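PDB 6CSJ: glycerol dehydrogenase from Bacillus coagulans, which probably catalyses the NAD-dependent oxidation of glycerol and, in this double mutant, has acquired D-lactate dehydrogenase activity. Local coordinates for residues A[205-208]-A[209-213]; A[298-302]-A[303-307]; A[347-350]-A[351-355]. The protein carries 2 engineered substitutions. All blocks are in the same frame, centred on the assembly; numbering follows the deposited sequence.

In the fold
The three contacts follow one another along the chain, on helix 197-221, at the end of helix 290-303 with the loop after it, and on helix 345-365, in the part of the chain that follows the parallel beta sheet and is built almost wholly of helices, as in other iron-containing alcohol dehydrogenases. Interactions 1 and 2 are neighbours: their centres lie about 14 Å apart, and they meet directly where Gln210 and Ile211 pack on Phe299. Interaction 3 stands further off, its centre about 19 Å from that of interaction 2 and about 26 Å from that of interaction 1. Its helix nevertheless returns to interaction 2 near its far end, where Lys363, well away from interaction 3, meets Leu301 and Val307.

Interaction 1 of 3, residues A[205-208]-A[209-213]; sequences LCYD and TQILE
Residues 205-208 and 209-213 form successive turns of helix 197-221, and the N-H groups of Thr209, Gln210, Ile211 and Leu212 bond to the carbonyl oxygens of Leu205, Cys206, Tyr207 and Asp208 in the regular four-residue step. The bond from Ile211 N to Tyr207 O is 3.1 Å long. Leu205 O serves two donors of a single residue. Thr209 N approaches one face of the carbonyl plane, while Thr209 OG1 comes over the other and gives the shorter bond, at 2.7 Å from Leu205 O. The hydroxyl can fold back in this way because OG1 lies beside its own backbone N, anti to the carbonyl carbon (chi1 -55°). The branched end of Leu205 flanks the same hydroxyl, with CG 3.9 Å from Thr209 OG1.

Two residues on, and on another side of the helix, Ile211 lays its CG1 over a face of the Tyr207 ring in a CH-pi contact. CG1 is 3.9 Å from the ring centroid and displaced toward the phenol end, so that its closest ring atom is Tyr207 CZ, at 3.6 Å. The terminal CD1 continues along that end to within 3.7 Å of Tyr207 OH. Beyond the aliphatic cover, Tyr207 OH bonds to Glu295, and Phe177 meets the ring edge-to-face. Gln210 CG lies 3.4 Å from Cys206 O, and past it the chain bends at chi2 toward the amide, whose NE2 bonds to Asn237 on helix 228-248.

Polar needs on this helix are therefore met in two ways. The Thr209 hydroxyl is satisfied by the helix's own backbone, whereas the buried Tyr207 and Gln210 carry their polar ends to neighbouring helices, which ties the packing of helix 197-221 to specific hydrogen bonds as well as to apolar contact.

Interaction 2 of 3, residues A[298-302]-A[303-307]; sequences SFCLS and VGLPV
Cys300 and Leu305 meet at the C-terminal end of helix 290-303, in a glycine-terminated C-cap that has the six-to-one bond of a Schellman motif. Among the backbone hydrogen bonds, Leu305 N makes that bond by reaching back to Cys300 O (2.9 Å), and Gly304 N bonds to the same oxygen. Gly304 has positive phi (91°), and a CB there would be jammed against the carbonyl of Val303, so glycine suits the turn. A second shared acceptor lies just before it: Phe299 O takes Val303 N and also the hydroxyl of Ser302, at 2.7 Å from OG. From outside, Lys218 bonds to Val303 O.

The apolar contacts close the chain back over the helix. Cys300 CB lies 3.7 Å from Leu305 CB and 3.5 Å from Val307 CG1, so both loop residues fold back onto Cys300. The Leu301 and Val307 side chains cross at about a right angle, Leu301 CD2 lying 4.0 Å from Val307 CG2. Phe299 and Cys300 also pack on Leu173 of helix 162-173.

The aromatic contact is a CH-pi one: Val303 CG2 sits over one face of the Phe299 ring, 4.2 Å from its centroid and 22° off the normal.

Interaction 3 of 3, residues A[347-350]-A[351-355]; sequences LVYA and AIVTA
Ala350 and Thr354 meet across consecutive turns of helix 345-365, in a contact carried largely by Ala350, Ala351 and Tyr349. Ala350 contributes chiefly its carbonyl. Thr354 N and Thr354 OG1 approach Ala350 O from opposite faces of its plane, and the hydroxyl bond is the shorter, 2.7 Å from OG1 to O. The threonine's first torsion (chi1 -57°) sets OG1 next to its own backbone N and so turns the hydroxyl back along the helix. A valine in its place would probably cost Ala350 O its second donor, leaving that oxygen with the backbone bond from the next turn.

Ala351 N bonds to Leu347 O at 3.0 Å. The methyl of Ala351 nestles against the backbone of the preceding turn, its CB 3.6 Å from Val348 O. Tyr349 receives Val353 CG2 over one face of its ring in a CH-pi contact, 4.1 Å from the centroid and offset toward CZ, while a backbone hydrogen bond runs from Val353 N to Tyr349 O. On a different side of the helix, Ile352 CD1 lies 3.7 Å from Val348 CG1.

Around these turns, helix 319-329 receives Tyr349, whose ring makes a cation-pi contact with Arg323, and Ile352 touches its Val325. Ala351 and Thr354 face helix 271-285, and Val348 and Ile352 both rest on Ile256 of helix 252-259.

Interaction 1 of 3, residues A[205-208]-A[209-213]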
ATOM      1  N   LEU A 205       9.216  -7.483 -11.621  1.00 19.96           N
ATOM      2  CA  LEU A 205       9.187  -6.217 -12.362  1.00 18.42           C
ATOM      3  C   LEU A 205       9.032  -5.018 -11.421  1.00 18.14           C
ATOM      4  O   LEU A 205       9.623  -3.969 -11.661  1.00 17.62           O
ATOM      5  CB  LEU A 205       8.076  -6.216 -13.404  1.00 17.75           C
ATOM      6  CG  LEU A 205       7.955  -4.963 -14.283  1.00 18.89           C
ATOM      7  CD1 LEU A 205       9.158  -4.787 -15.206  1.00 17.74           C
ATOM      8  CD2 LEU A 205       6.656  -5.034 -15.073  1.00 18.18           C
ATOM      9  N   CYS A 206       8.243  -5.185 -10.361  1.00 18.49           N
ATOM     10  CA  CYS A 206       8.076  -4.147  -9.354  1.00 19.88           C
ATOM     11  C   CYS A 206       9.430  -3.735  -8.783  1.00 19.54           C
ATOM     12  O   CYS A 206       9.782  -2.561  -8.840  1.00 18.55           O
ATOM     13  CB  CYS A 206       7.120  -4.599  -8.234  1.00 21.55           C
ATOM     14  SG  CYS A 206       6.888  -3.366  -6.925  1.00 21.07           S
ATOM     15  N   TYR A 207      10.187  -4.712  -8.278  1.00 17.97           N
ATOM     16  CA  TYR A 207      11.526  -4.478  -7.716  1.00 17.04           C
ATOM     17  C   TYR A 207      12.477  -3.815  -8.720  1.00 15.49           C
ATOM     18  O   TYR A 207      13.097  -2.797  -8.416  1.00 14.03           O
ATOM     19  CB  TYR A 207      12.162  -5.794  -7.205  1.00 16.65           C
ATOM     20  CG  TYR A 207      13.567  -5.591  -6.670  1.00 15.07           C
ATOM     21  CD1 TYR A 207      13.783  -4.951  -5.445  1.00 14.29           C
ATOM     22  CD2 TYR A 207      14.681  -5.972  -7.419  1.00 15.14           C
ATOM     23  CE1 TYR A 207      15.062  -4.738  -4.966  1.00 15.33           C
ATOM     24  CE2 TYR A 207      15.977  -5.757  -6.944  1.00 15.66           C
ATOM     25  CZ  TYR A 207      16.161  -5.140  -5.725  1.00 14.90           C
ATOM     26  OH  TYR A 207      17.433  -4.923  -5.275  1.00 18.10           O
ATOM     27  N   ASP A 208      12.584  -4.408  -9.901  1.00 16.05           N
ATOM     28  CA  ASP A 208      13.434  -3.878 -10.971  1.00 17.88           C
ATOM     29  C   ASP A 208      13.103  -2.428 -11.331  1.00 19.05           C
ATOM     30  O   ASP A 208      14.014  -1.635 -11.586  1.00 20.68           O
ATOM     31  CB  ASP A 208      13.313  -4.729 -12.238  1.00 17.51           C
ATOM     32  CG  ASP A 208      13.916  -6.116 -12.087  1.00 18.89           C
ATOM     33  OD1 ASP A 208      14.637  -6.370 -11.113  1.00 20.14           O
ATOM     34  OD2 ASP A 208      13.657  -6.967 -12.964  1.00 24.23           O
ATOM     35  N   THR A 209      11.811  -2.102 -11.357  1.00 18.08           N
ATOM     36  CA  THR A 209      11.353  -0.744 -11.658  1.00 20.24           C
ATOM     37  C   THR A 209      11.776   0.243 -10.559  1.00 20.95           C
ATOM     38  O   THR A 209      12.185   1.354 -10.868  1.00 19.75           O
ATOM     39  CB  THR A 209       9.816  -0.681 -11.879  1.00 19.49           C
ATOM     40  OG1 THR A 209       9.429  -1.606 -12.906  1.00 15.08           O
ATOM     41  CG2 THR A 209       9.374   0.706 -12.289  1.00 21.35           C
ATOM     42  N   GLN A 210      11.719  -0.171  -9.294  1.00 19.27           N
ATOM     43  CA  GLN A 210      12.189   0.695  -8.205  1.00 19.02           C
ATOM     44  C   GLN A 210      13.670   1.033  -8.375  1.00 21.11           C
ATOM     45  O   GLN A 210      14.041   2.207  -8.309  1.00 19.04           O
ATOM     46  CB  GLN A 210      11.965   0.063  -6.824  1.00 16.75           C
ATOM     47  CG  GLN A 210      10.518  -0.237  -6.462  1.00 17.20           C
ATOM     48  CD  GLN A 210       9.605   0.981  -6.526  1.00 18.12           C
ATOM     49  OE1 GLN A 210      10.020   2.095  -6.189  1.00 18.02           O
ATOM     50  NE2 GLN A 210       8.355   0.771  -6.950  1.00 14.51           N
ATOM     51  N   ILE A 211      14.492   0.011  -8.631  1.00 20.76           N
ATOM     52  CA  ILE A 211      15.947   0.184  -8.769  1.00 19.51           C
ATOM     53  C   ILE A 211      16.287   1.091  -9.969  1.00 18.47           C
ATOM     54  O   ILE A 211      17.054   2.039  -9.828  1.00 14.09           O
ATOM     55  CB  ILE A 211      16.695  -1.193  -8.879  1.00 19.67           C
ATOM     56  CG1 ILE A 211      16.470  -2.062  -7.630  1.00 20.91           C
ATOM     57  CG2 ILE A 211      18.192  -1.013  -9.130  1.00 16.44           C
ATOM     58  CD1 ILE A 211      16.768  -1.391  -6.302  1.00 20.27           C
ATOM     59  N   LEU A 212      15.681   0.820 -11.123  1.00 18.82           N
ATOM     60  CA  LEU A 212      15.949   1.597 -12.343  1.00 20.21           C
ATOM     61  C   LEU A 212      15.362   3.017 -12.356  1.00 18.90           C
ATOM     62  O   LEU A 212      15.978   3.929 -12.916  1.00 18.57           O
ATOM     63  CB  LEU A 212      15.458   0.815 -13.583  1.00 19.07           C
ATOM     64  CG  LEU A 212      16.195  -0.515 -13.870  1.00 20.53           C
ATOM     65  CD1 LEU A 212      15.480  -1.349 -14.928  1.00 19.62           C
ATOM     66  CD2 LEU A 212      17.652  -0.262 -14.289  1.00 20.33           C
ATOM     67  N   GLU A 213      14.184   3.195 -11.746  1.00 20.42           N
ATOM     68  CA  GLU A 213      13.367   4.406 -11.932  1.00 20.21           C
ATOM     69  C   GLU A 213      13.147   5.278 -10.699  1.00 21.11           C
ATOM     70  O   GLU A 213      12.750   6.434 -10.847  1.00 18.05           O
ATOM     71  CB  GLU A 213      11.991   4.025 -12.483  1.00 19.68           C
ATOM     72  CG  GLU A 213      12.002   3.185 -13.760  1.00 22.36           C
ATOM     73  CD  GLU A 213      12.381   3.985 -14.982  1.00 24.73           C
ATOM     74  OE1 GLU A 213      11.720   5.012 -15.247  1.00 28.49           O
ATOM     75  OE2 GLU A 213      13.332   3.596 -15.681  1.00 36.32           O
TER

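Interaction 2 of 3, residues A[298-302]-A[303-307]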
ATOM      1  N   SER A 298      21.749   0.730  -0.983  1.00 29.50           N
ATOM      2  CA  SER A 298      22.161   1.798  -1.892  1.00 30.42           C
ATOM      3  C   SER A 298      20.952   2.542  -2.474  1.00 31.52           C
ATOM      4  O   SER A 298      20.899   3.778  -2.453  1.00 27.71           O
ATOM      5  CB  SER A 298      23.022   1.236  -3.022  1.00 32.12           C
ATOM      6  OG  SER A 298      23.426   2.256  -3.923  1.00 43.97           O
ATOM      7  N   PHE A 299      19.988   1.786  -2.987  1.00 26.70           N
ATOM      8  CA  PHE A 299      18.750   2.370  -3.465  1.00 22.54           C
ATOM      9  C   PHE A 299      18.048   3.197  -2.379  1.00 22.34           C
ATOM     10  O   PHE A 299      17.617   4.324  -2.645  1.00 19.28           O
ATOM     11  CB  PHE A 299      17.782   1.310  -4.003  1.00 20.50           C
ATOM     12  CG  PHE A 299      16.420   1.854  -4.273  1.00 19.58           C
ATOM     13  CD1 PHE A 299      16.220   2.696  -5.354  1.00 21.41           C
ATOM     14  CD2 PHE A 299      15.358   1.599  -3.406  1.00 19.96           C
ATOM     15  CE1 PHE A 299      14.965   3.249  -5.598  1.00 25.49           C
ATOM     16  CE2 PHE A 299      14.104   2.147  -3.643  1.00 20.24           C
ATOM     17  CZ  PHE A 299      13.904   2.967  -4.740  1.00 23.16           C
ATOM     18  N   CYS A 300      17.933   2.639  -1.172  1.00 20.77           N
ATOM     19  CA  CYS A 300      17.256   3.326  -0.062  1.00 21.68           C
ATOM     20  C   CYS A 300      17.953   4.645   0.292  1.00 20.76           C
ATOM     21  O   CYS A 300      17.293   5.674   0.467  1.00 25.23           O
ATOM     22  CB  CYS A 300      17.145   2.424   1.173  1.00 22.74           C
ATOM     23  SG  CYS A 300      15.985   1.028   1.050  1.00 20.78           S
ATOM     24  N   LEU A 301      19.282   4.626   0.367  1.00 22.94           N
ATOM     25  CA  LEU A 301      20.038   5.862   0.613  1.00 24.94           C
ATOM     26  C   LEU A 301      19.871   6.893  -0.509  1.00 23.93           C
ATOM     27  O   LEU A 301      19.797   8.078  -0.222  1.00 23.78           O
ATOM     28  CB  LEU A 301      21.524   5.569   0.847  1.00 24.74           C
ATOM     29  CG  LEU A 301      21.836   4.794   2.120  1.00 27.60           C
ATOM     30  CD1 LEU A 301      23.289   4.350   2.116  1.00 27.49           C
ATOM     31  CD2 LEU A 301      21.512   5.607   3.380  1.00 27.05           C
ATOM     32  N   SER A 302      19.779   6.445  -1.760  1.00 22.89           N
ATOM     33  CA  SER A 302      19.599   7.362  -2.893  1.00 21.39           C
ATOM     34  C   SER A 302      18.273   8.116  -2.868  1.00 18.73           C
ATOM     35  O   SER A 302      18.234   9.258  -3.294  1.00 21.55           O
ATOM     36  CB  SER A 302      19.765   6.635  -4.245  1.00 20.95           C
ATOM     37  OG  SER A 302      18.620   5.873  -4.585  1.00 23.08           O
ATOM     38  N   VAL A 303      17.200   7.485  -2.383  1.00 17.65           N
ATOM     39  CA  VAL A 303      15.858   8.109  -2.364  1.00 17.28           C
ATOM     40  C   VAL A 303      15.380   8.583  -0.992  1.00 18.56           C
ATOM     41  O   VAL A 303      14.331   9.217  -0.908  1.00 22.30           O
ATOM     42  CB  VAL A 303      14.764   7.199  -2.994  1.00 17.34           C
ATOM     43  CG1 VAL A 303      15.095   6.898  -4.442  1.00 16.91           C
ATOM     44  CG2 VAL A 303      14.567   5.901  -2.220  1.00 18.32           C
ATOM     45  N   GLY A 304      16.127   8.281   0.072  1.00 18.89           N
ATOM     46  CA  GLY A 304      15.805   8.765   1.425  1.00 19.21           C
ATOM     47  C   GLY A 304      14.926   7.832   2.241  1.00 22.39           C
ATOM     48  O   GLY A 304      14.219   8.283   3.129  1.00 25.86           O
ATOM     49  N   LEU A 305      14.986   6.532   1.948  1.00 23.27           N
ATOM     50  CA  LEU A 305      14.300   5.517   2.743  1.00 21.95           C
ATOM     51  C   LEU A 305      15.195   5.104   3.927  1.00 22.60           C
ATOM     52  O   LEU A 305      16.417   5.120   3.811  1.00 24.55           O
ATOM     53  CB  LEU A 305      13.971   4.292   1.874  1.00 22.69           C
ATOM     54  CG  LEU A 305      12.801   4.471   0.905  1.00 22.75           C
ATOM     55  CD1 LEU A 305      12.715   3.285  -0.042  1.00 24.86           C
ATOM     56  CD2 LEU A 305      11.483   4.662   1.645  1.00 20.84           C
ATOM     57  N   PRO A 306      14.591   4.728   5.066  1.00 22.38           N
ATOM     58  CA  PRO A 306      15.384   4.337   6.238  1.00 24.44           C
ATOM     59  C   PRO A 306      16.072   2.968   6.094  1.00 24.14           C
ATOM     60  O   PRO A 306      15.474   2.025   5.570  1.00 23.92           O
ATOM     61  CB  PRO A 306      14.340   4.310   7.361  1.00 24.23           C
ATOM     62  CG  PRO A 306      13.064   4.005   6.671  1.00 23.62           C
ATOM     63  CD  PRO A 306      13.143   4.704   5.356  1.00 23.60           C
ATOM     64  N   VAL A 307      17.332   2.890   6.537  1.00 27.18           N
ATOM     65  CA  VAL A 307      18.090   1.623   6.618  1.00 22.88           C
ATOM     66  C   VAL A 307      18.631   1.314   8.035  1.00 21.33           C
ATOM     67  O   VAL A 307      19.425   0.396   8.208  1.00 19.86           O
ATOM     68  CB  VAL A 307      19.250   1.588   5.597  1.00 22.24           C
ATOM     69  CG1 VAL A 307      18.712   1.713   4.186  1.00 21.58           C
ATOM     70  CG2 VAL A 307      20.295   2.679   5.877  1.00 23.48           C
TER

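Interaction 3 of 3, residues A[347-350]-A[351-355]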
ATOM      1  N   LEU A 347      15.703 -15.413  16.419  1.00 21.67           N
ATOM      2  CA  LEU A 347      16.196 -15.292  15.044  1.00 22.45           C
ATOM      3  C   LEU A 347      15.769 -13.950  14.424  1.00 24.79           C
ATOM      4  O   LEU A 347      16.568 -13.293  13.739  1.00 24.91           O
ATOM      5  CB  LEU A 347      15.691 -16.468  14.211  1.00 23.08           C
ATOM      6  CG  LEU A 347      16.468 -16.971  12.996  1.00 28.57           C
ATOM      7  CD1 LEU A 347      17.930 -17.313  13.272  1.00 26.94           C
ATOM      8  CD2 LEU A 347      15.752 -18.230  12.482  1.00 31.86           C
ATOM      9  N   VAL A 348      14.529 -13.539  14.700  1.00 23.51           N
ATOM     10  CA  VAL A 348      13.999 -12.256  14.221  1.00 27.56           C
ATOM     11  C   VAL A 348      14.650 -11.067  14.957  1.00 23.72           C
ATOM     12  O   VAL A 348      14.970 -10.053  14.331  1.00 24.91           O
ATOM     13  CB  VAL A 348      12.458 -12.198  14.319  1.00 28.71           C
ATOM     14  CG1 VAL A 348      11.924 -10.823  13.899  1.00 27.76           C
ATOM     15  CG2 VAL A 348      11.845 -13.300  13.461  1.00 26.13           C
ATOM     16  N   TYR A 349      14.849 -11.196  16.270  1.00 22.86           N
ATOM     17  CA  TYR A 349      15.644 -10.230  17.036  1.00 23.45           C
ATOM     18  C   TYR A 349      17.030 -10.034  16.406  1.00 27.54           C
ATOM     19  O   TYR A 349      17.480  -8.888  16.199  1.00 25.41           O
ATOM     20  CB  TYR A 349      15.793 -10.684  18.488  1.00 23.45           C
ATOM     21  CG  TYR A 349      16.572  -9.713  19.355  1.00 25.53           C
ATOM     22  CD1 TYR A 349      15.961  -8.602  19.917  1.00 25.19           C
ATOM     23  CD2 TYR A 349      17.923  -9.919  19.614  1.00 25.30           C
ATOM     24  CE1 TYR A 349      16.676  -7.715  20.703  1.00 27.07           C
ATOM     25  CE2 TYR A 349      18.646  -9.039  20.401  1.00 28.49           C
ATOM     26  CZ  TYR A 349      18.020  -7.939  20.947  1.00 27.66           C
ATOM     27  OH  TYR A 349      18.750  -7.065  21.709  1.00 25.40           O
ATOM     28  N   ALA A 350      17.691 -11.152  16.094  1.00 28.23           N
ATOM     29  CA  ALA A 350      19.016 -11.126  15.464  1.00 27.07           C
ATOM     30  C   ALA A 350      18.993 -10.430  14.099  1.00 23.68           C
ATOM     31  O   ALA A 350      19.886  -9.629  13.794  1.00 26.37           O
ATOM     32  CB  ALA A 350      19.575 -12.536  15.328  1.00 26.49           C
ATOM     33  N   ALA A 351      17.970 -10.730  13.295  1.00 21.03           N
ATOM     34  CA  ALA A 351      17.800 -10.087  11.978  1.00 22.17           C
ATOM     35  C   ALA A 351      17.595  -8.558  12.070  1.00 19.53           C
ATOM     36  O   ALA A 351      18.190  -7.800  11.304  1.00 21.59           O
ATOM     37  CB  ALA A 351      16.654 -10.734  11.213  1.00 20.47           C
ATOM     38  N   ILE A 352      16.779  -8.124  13.022  1.00 18.38           N
ATOM     39  CA  ILE A 352      16.465  -6.705  13.194  1.00 20.86           C
ATOM     40  C   ILE A 352      17.696  -5.910  13.639  1.00 20.85           C
ATOM     41  O   ILE A 352      18.039  -4.890  13.026  1.00 21.98           O
ATOM     42  CB  ILE A 352      15.261  -6.509  14.162  1.00 22.33           C
ATOM     43  CG1 ILE A 352      13.984  -7.035  13.487  1.00 22.01           C
ATOM     44  CG2 ILE A 352      15.077  -5.037  14.557  1.00 22.22           C
ATOM     45  CD1 ILE A 352      12.835  -7.312  14.434  1.00 22.30           C
ATOM     46  N   VAL A 353      18.360  -6.377  14.689  1.00 21.64           N
ATOM     47  CA  VAL A 353      19.514  -5.655  15.234  1.00 22.22           C
ATOM     48  C   VAL A 353      20.670  -5.673  14.226  1.00 23.94           C
ATOM     49  O   VAL A 353      21.384  -4.674  14.071  1.00 20.90           O
ATOM     50  CB  VAL A 353      19.942  -6.218  16.609  1.00 22.73           C
ATOM     51  CG1 VAL A 353      21.248  -5.586  17.099  1.00 23.79           C
ATOM     52  CG2 VAL A 353      18.834  -5.984  17.619  1.00 22.19           C
ATOM     53  N   THR A 354      20.832  -6.797  13.528  1.00 22.43           N
ATOM     54  CA  THR A 354      21.882  -6.919  12.520  1.00 19.75           C
ATOM     55  C   THR A 354      21.560  -6.082  11.270  1.00 20.19           C
ATOM     56  O   THR A 354      22.470  -5.502  10.663  1.00 22.76           O
ATOM     57  CB  THR A 354      22.163  -8.402  12.181  1.00 18.62           C
ATOM     58  OG1 THR A 354      22.517  -9.095  13.390  1.00 19.25           O
ATOM     59  CG2 THR A 354      23.297  -8.544  11.160  1.00 16.38           C
ATOM     60  N   ALA A 355      20.281  -5.984  10.903  1.00 17.98           N
ATOM     61  CA  ALA A 355      19.872  -5.069   9.832  1.00 21.05           C
ATOM     62  C   ALA A 355      20.264  -3.626  10.159  1.00 21.55           C
ATOM     63  O   ALA A 355      20.802  -2.908   9.304  1.00 21.44           O
ATOM     64  CB  ALA A 355      18.375  -5.171   9.578  1.00 23.76           C
TER